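Local atomic coordinates of kallikrein-10 (PDB entry 5LPE), a protein that acts as a secreted, zymogen-like serine protease of the kallikrein family, is inhibited by zinc and has a tumour-suppressor role in breast and prostate cancer. Residues L25-A30 and Q184-G189; W17-F22 and L50-G55. All coordinates share one frame; numbering follows the deposited sequence.

Interaction 1: L25-A30 and Q184-G189; sequences LSFHCA and QSDSGG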
loop_
_atom_site.group_PDB
_atom_site.type_symbol
_atom_site.label_atom_id
_atom_site.label_comp_id
_atom_site.label_asym_id
_atom_site.label_seq_id
_atom_site.Cartn_x
_atom_site.Cartn_y
_atom_site.Cartn_z
ATOM N N LEU A 25 14.246 -15.502 0.591
ATOM C CA LEU A 25 13.244 -16.185 -0.221
ATOM C C LEU A 25 11.831 -15.986 0.329
ATOM O O LEU A 25 10.890 -16.642 -0.135
ATOM C CB LEU A 25 13.571 -17.680 -0.333
ATOM C CG LEU A 25 14.767 -18.125 -1.192
ATOM C CD1 LEU A 25 14.648 -17.584 -2.623
ATOM C CD2 LEU A 25 16.117 -17.743 -0.571
ATOM N N SER A 26 11.675 -15.122 1.327
ATOM C CA SER A 26 10.457 -15.018 2.113
ATOM C C SER A 26 9.658 -13.769 1.756
ATOM O O SER A 26 10.223 -12.717 1.448
ATOM C CB SER A 26 10.799 -14.988 3.597
ATOM O OG SER A 26 9.684 -14.570 4.347
ATOM N N PHE A 27 8.331 -13.892 1.815
ATOM C CA PHE A 27 7.465 -12.742 1.611
ATOM C C PHE A 27 7.602 -11.755 2.758
ATOM O O PHE A 27 7.732 -12.140 3.920
ATOM C CB PHE A 27 6.018 -13.177 1.500
ATOM C CG PHE A 27 5.088 -12.069 1.125
ATOM C CD1 PHE A 27 4.922 -11.715 -0.209
ATOM C CD2 PHE A 27 4.376 -11.377 2.098
ATOM C CE1 PHE A 27 4.062 -10.698 -0.565
ATOM C CE2 PHE A 27 3.509 -10.352 1.746
ATOM C CZ PHE A 27 3.346 -10.015 0.417
ATOM N N HIS A 28 7.549 -10.471 2.434
ATOM C CA HIS A 28 7.695 -9.463 3.472
ATOM C C HIS A 28 6.546 -8.464 3.425
ATOM O O HIS A 28 5.762 -8.365 4.371
ATOM C CB HIS A 28 9.038 -8.740 3.333
ATOM C CG HIS A 28 9.563 -8.191 4.623
ATOM N ND1 HIS A 28 10.036 -8.997 5.639
ATOM C CD2 HIS A 28 9.695 -6.919 5.064
ATOM C CE1 HIS A 28 10.446 -8.244 6.643
ATOM N NE2 HIS A 28 10.250 -6.978 6.320
ATOM N N CYS A 29 6.437 -7.712 2.339
ATOM C CA CYS A 29 5.440 -6.667 2.259
ATOM C C CYS A 29 4.920 -6.553 0.842
ATOM O O CYS A 29 5.520 -7.047 -0.112
ATOM C CB CYS A 29 6.007 -5.317 2.696
ATOM S SG CYS A 29 6.090 -5.159 4.474
ATOM N N ALA A 30 3.795 -5.871 0.715
ATOM C CA ALA A 30 3.368 -5.407 -0.587
ATOM C C ALA A 30 3.843 -3.974 -0.771
ATOM O O ALA A 30 4.389 -3.351 0.142
ATOM C CB ALA A 30 1.851 -5.525 -0.731
ATOM N N GLN A 184 -7.098 -10.462 4.386
ATOM C CA GLN A 184 -6.716 -10.698 3.004
ATOM C C GLN A 184 -5.795 -9.628 2.425
ATOM O O GLN A 184 -5.200 -9.875 1.372
ATOM C CB GLN A 184 -7.954 -10.856 2.135
ATOM C CG GLN A 184 -8.321 -12.326 1.977
ATOM C CD GLN A 184 -8.849 -12.639 0.606
ATOM O OE1 GLN A 184 -10.061 -12.608 0.377
ATOM N NE2 GLN A 184 -7.945 -12.933 -0.325
ATOM N N SER A 185 -5.633 -8.473 3.072
ATOM C CA SER A 185 -4.631 -7.509 2.630
ATOM C C SER A 185 -3.244 -7.990 3.061
ATOM O O SER A 185 -3.111 -9.013 3.738
ATOM C CB SER A 185 -4.934 -6.130 3.199
ATOM O OG SER A 185 -4.666 -6.137 4.590
ATOM N N ASP A 186 -2.216 -7.268 2.669
ATOM C CA ASP A 186 -0.887 -7.632 2.973
ATOM C C ASP A 186 -0.275 -6.645 3.943
ATOM O O ASP A 186 -0.701 -6.570 5.053
ATOM C CB ASP A 186 -0.136 -7.769 1.677
ATOM C CG ASP A 186 -0.805 -8.738 0.718
ATOM O OD1 ASP A 186 -0.895 -9.914 1.003
ATOM O OD2 ASP A 186 -1.251 -8.354 -0.345
ATOM N N SER A 187 0.727 -5.893 3.574
ATOM C CA SER A 187 1.352 -4.931 4.476
ATOM C C SER A 187 2.109 -4.159 3.472
ATOM O O SER A 187 2.851 -4.724 2.743
ATOM C CB SER A 187 2.270 -5.634 5.465
ATOM O OG SER A 187 2.932 -4.751 6.329
ATOM N N GLY A 188 1.876 -2.880 3.382
ATOM C CA GLY A 188 2.502 -2.065 2.385
ATOM C C GLY A 188 1.610 -1.932 1.183
ATOM O O GLY A 188 1.877 -1.170 0.339
ATOM N N GLY A 189 0.544 -2.707 1.154
ATOM C CA GLY A 189 -0.415 -2.738 0.089
ATOM C C GLY A 189 -1.091 -1.441 -0.174
ATOM O O GLY A 189 -1.222 -0.660 0.712
#

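Interaction 2: W17-F22 and L50-G55; sequences WQVSLF and LWARVG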
loop_
_atom_site.group_PDB
_atom_site.type_symbol
_atom_site.label_atom_id
_atom_site.label_comp_id
_atom_site.label_asym_id
_atom_site.label_seq_id
_atom_site.Cartn_x
_atom_site.Cartn_y
_atom_site.Cartn_z
ATOM N N TRP A 17 0.113 -2.223 -11.039
ATOM C CA TRP A 17 1.039 -1.593 -10.109
ATOM C C TRP A 17 1.295 -2.424 -8.856
ATOM O O TRP A 17 2.113 -2.024 -8.029
ATOM C CB TRP A 17 0.465 -0.240 -9.692
ATOM C CG TRP A 17 -0.993 -0.385 -9.311
ATOM C CD1 TRP A 17 -1.485 -0.891 -8.146
ATOM C CD2 TRP A 17 -2.135 -0.064 -10.120
ATOM N NE1 TRP A 17 -2.859 -0.888 -8.172
ATOM C CE2 TRP A 17 -3.280 -0.381 -9.371
ATOM C CE3 TRP A 17 -2.295 0.482 -11.391
ATOM C CZ2 TRP A 17 -4.561 -0.177 -9.855
ATOM C CZ3 TRP A 17 -3.560 0.679 -11.864
ATOM C CH2 TRP A 17 -4.676 0.355 -11.104
ATOM N N GLN A 18 0.586 -3.535 -8.676
ATOM C CA GLN A 18 0.788 -4.384 -7.509
ATOM C C GLN A 18 2.202 -4.953 -7.485
ATOM O O GLN A 18 2.703 -5.444 -8.498
ATOM C CB GLN A 18 -0.230 -5.527 -7.507
ATOM C CG GLN A 18 -0.458 -6.157 -6.153
ATOM C CD GLN A 18 -1.207 -5.244 -5.196
ATOM O OE1 GLN A 18 -1.587 -4.124 -5.557
ATOM N NE2 GLN A 18 -1.439 -5.730 -3.965
ATOM N N VAL A 19 2.842 -4.898 -6.313
ATOM C CA VAL A 19 4.231 -5.317 -6.134
ATOM C C VAL A 19 4.326 -6.167 -4.877
ATOM O O VAL A 19 3.835 -5.767 -3.815
ATOM C CB VAL A 19 5.197 -4.117 -6.027
ATOM C CG1 VAL A 19 6.611 -4.605 -5.734
ATOM C CG2 VAL A 19 5.180 -3.267 -7.305
ATOM N N SER A 20 4.964 -7.330 -4.992
ATOM C CA SER A 20 5.306 -8.162 -3.844
ATOM C C SER A 20 6.786 -7.998 -3.537
ATOM O O SER A 20 7.624 -8.083 -4.442
ATOM C CB SER A 20 4.979 -9.632 -4.103
ATOM O OG SER A 20 5.276 -9.994 -5.434
ATOM N N LEU A 21 7.101 -7.755 -2.270
ATOM C CA LEU A 21 8.469 -7.536 -1.822
ATOM C C LEU A 21 8.919 -8.740 -1.015
ATOM O O LEU A 21 8.212 -9.188 -0.105
ATOM C CB LEU A 21 8.584 -6.262 -0.981
ATOM C CG LEU A 21 8.420 -4.946 -1.725
ATOM C CD1 LEU A 21 8.230 -3.805 -0.763
ATOM C CD2 LEU A 21 9.630 -4.699 -2.595
ATOM N N PHE A 22 10.089 -9.260 -1.344
ATOM C CA PHE A 22 10.628 -10.412 -0.647
ATOM C C PHE A 22 11.934 -10.052 0.041
ATOM O O PHE A 22 12.751 -9.306 -0.510
ATOM C CB PHE A 22 10.847 -11.578 -1.599
ATOM C CG PHE A 22 9.588 -12.140 -2.148
ATOM C CD1 PHE A 22 9.023 -11.616 -3.292
ATOM C CD2 PHE A 22 8.956 -13.192 -1.519
ATOM C CE1 PHE A 22 7.847 -12.135 -3.802
ATOM C CE2 PHE A 22 7.780 -13.712 -2.026
ATOM C CZ PHE A 22 7.229 -13.183 -3.165
ATOM N N LEU A 50 15.663 -6.051 0.324
ATOM C CA LEU A 50 14.420 -6.487 -0.295
ATOM C C LEU A 50 14.596 -6.669 -1.796
ATOM O O LEU A 50 15.550 -6.169 -2.401
ATOM C CB LEU A 50 13.289 -5.483 -0.045
ATOM C CG LEU A 50 12.721 -5.383 1.364
ATOM C CD1 LEU A 50 11.504 -4.478 1.369
ATOM C CD2 LEU A 50 12.378 -6.761 1.899
ATOM N N TRP A 51 13.649 -7.388 -2.397
ATOM C CA TRP A 51 13.563 -7.461 -3.845
ATOM C C TRP A 51 12.100 -7.580 -4.254
ATOM O O TRP A 51 11.282 -8.152 -3.530
ATOM C CB TRP A 51 14.406 -8.616 -4.408
ATOM C CG TRP A 51 14.098 -9.988 -3.882
ATOM C CD1 TRP A 51 14.564 -10.548 -2.725
ATOM C CD2 TRP A 51 13.288 -10.998 -4.520
ATOM N NE1 TRP A 51 14.076 -11.832 -2.591
ATOM C CE2 TRP A 51 13.299 -12.135 -3.682
ATOM C CE3 TRP A 51 12.551 -11.046 -5.708
ATOM C CZ2 TRP A 51 12.594 -13.304 -3.992
ATOM C CZ3 TRP A 51 11.852 -12.220 -6.015
ATOM C CH2 TRP A 51 11.880 -13.326 -5.156
ATOM N N ALA A 52 11.787 -7.046 -5.433
ATOM C CA ALA A 52 10.425 -6.717 -5.832
ATOM C C ALA A 52 10.009 -7.524 -7.053
ATOM O O ALA A 52 10.642 -7.424 -8.112
ATOM C CB ALA A 52 10.303 -5.222 -6.133
ATOM N N ARG A 53 8.931 -8.298 -6.910
ATOM C CA ARG A 53 8.260 -8.938 -8.035
ATOM C C ARG A 53 7.101 -8.051 -8.469
ATOM O O ARG A 53 6.183 -7.802 -7.684
ATOM C CB ARG A 53 7.753 -10.331 -7.669
ATOM C CG ARG A 53 7.450 -11.173 -8.906
ATOM C CD ARG A 53 6.912 -12.564 -8.597
ATOM N NE ARG A 53 5.567 -12.726 -9.140
ATOM C CZ ARG A 53 4.453 -12.614 -8.421
ATOM N NH1 ARG A 53 3.266 -12.767 -9.002
ATOM N NH2 ARG A 53 4.526 -12.356 -7.118
ATOM N N VAL A 54 7.133 -7.579 -9.707
ATOM C CA VAL A 54 6.141 -6.614 -10.172
ATOM C C VAL A 54 5.227 -7.261 -11.204
ATOM O O VAL A 54 5.608 -8.196 -11.905
ATOM C CB VAL A 54 6.803 -5.343 -10.747
ATOM C CG1 VAL A 54 7.625 -4.654 -9.679
ATOM C CG2 VAL A 54 7.659 -5.681 -11.942
ATOM N N GLY A 55 3.991 -6.779 -11.260
ATOM C CA GLY A 55 3.073 -7.162 -12.319
ATOM C C GLY A 55 2.099 -8.307 -12.099
ATOM O O GLY A 55 2.425 -9.358 -11.526
#

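Interaction 1: L25-A30 and Q184-G189
The extended chain of 25-30 meets the irregular loop 184-189 near its C-terminal end, where the CA atoms of Ala30 and Gly188 come within 4.6 Å and one backbone hydrogen bond joins the two: Ala30 N gives its hydrogen to Ser187 O, 2.5 Å away and nearly along the C=O axis. Beside this link Gly188 CA lies 3.2 Å from Ala30 O, a CA-H...O contact. A side chain on Gly188 would run into that same oxygen, and its positive phi (95°) would press a CB against the carbonyl of Ser187 as well, so glycine suits the place on both counts. Ala30 directs its methyl at the loop, with CB 3.6 Å from Gly189 N and 3.8 Å from Asp186 CB; so small a group lets the two backbones come this close. Cys29 lies alongside Ser187: its CB touches the loop, 3.2 Å from Ser187 O, while SG stands 3.7 Å from Ser187 OG and forms a disulfide with Cys45. Ser187 turns OG anti to its backbone N (chi1 178°), where it is hydrogen-bonded to His44 NE2. The buried Asp186 carboxylate is satisfied outside the contact, OD1 by Thr134 OG1 and OD2 by Trp132 N; Phe27 CZ approaches OD1 only to 4.3 Å. In active trypsin-like enzymes the corresponding aspartate pairs with the new N-terminus, so these partners are consistent with a zymogen-like state. The run Ser185 to Gly189 is a variant of the Gly-Asp-Ser-Gly-Gly signature of the S1 (trypsin-like) peptidases, with serine in place of the first glycine, and Ser187, by similarity, is the nucleophile of the catalytic triad with His44 and Asp95, two residues that here bind zinc together with Asp92.

Interaction 2: W17-F22 and L50-G55
Backbone hydrogen bonds tie strand 18-22 to strand 51-54 in antiparallel fashion, the short axes 4.6 Å apart and 150° from one N-to-C direction to the other. Ser20 and Arg53 form one hydrogen-bonded pair, Ser20 N reaching Arg53 O at 3.0 Å; Phe22 and Trp51 form the next, with Phe22 N 2.7 Å from Trp51 O. A weak bond from Gly55 N to Gln18 O ends the ladder. Ser20 OG adds a weak bond to Arg53 O, which a hydroxyl held between the backbone N and carbonyl carbon (chi1 39°) can reach. The aromatic contact lies on the face that carries Ser20, Phe22, Trp51 and Arg53. Phe22 sets CB over one face of the indole, 3.3 Å from Trp51 CE2, as a CH-pi contact with the five-membered ring, and its phenyl makes an offset stack on the six-membered ring, planes 24° apart. Trp51 NE1 bonds to Gly24 O, which would help to hold the indole's rotation; an alanine here would probably leave Phe22 without its stacking partner and loosen the turn after strand 18-23. Apolar packing fills the other face, where small and branched residues fit. Val19 CG2 touches Val54 CG1 side by side at 3.7 Å, and Ala52 CB receives Leu21 CD2 at 3.6 Å. Leu50, just before Trp51, meets Leu21 CD1 with its own CD1, the side chains crossing at about a right angle. Leu21 and Leu50 also rest on Leu99, and Ala52 on Leu101, both of strand 97-101. Strand 26-35 pairs with the other edge of strand 18-23, and strand 66-75 with the far edge of strand 51-54.

How the interactions relate
The two contacts touch, their centres about 9 Å apart, through neighbouring strands of the N-terminal barrel. Strand 18-23 turns back into strand 26-35, and Leu21 N and O probably bond to Cys29 O and His28 N; as His28 and Cys29 both face Leu21, this is a classic beta bulge. Along the chain the segments alternate: 17-22, 25-30, 50-55, 184-189. Interaction 2 joins the first and last strands of the barrel's order, closing it, whereas interaction 1 leaves it for the loop preceding strand 190-193 of the second barrel. The loop of Ser187, the probable nucleophile, is thus tied to a barrel wall at the cleft between the two halves.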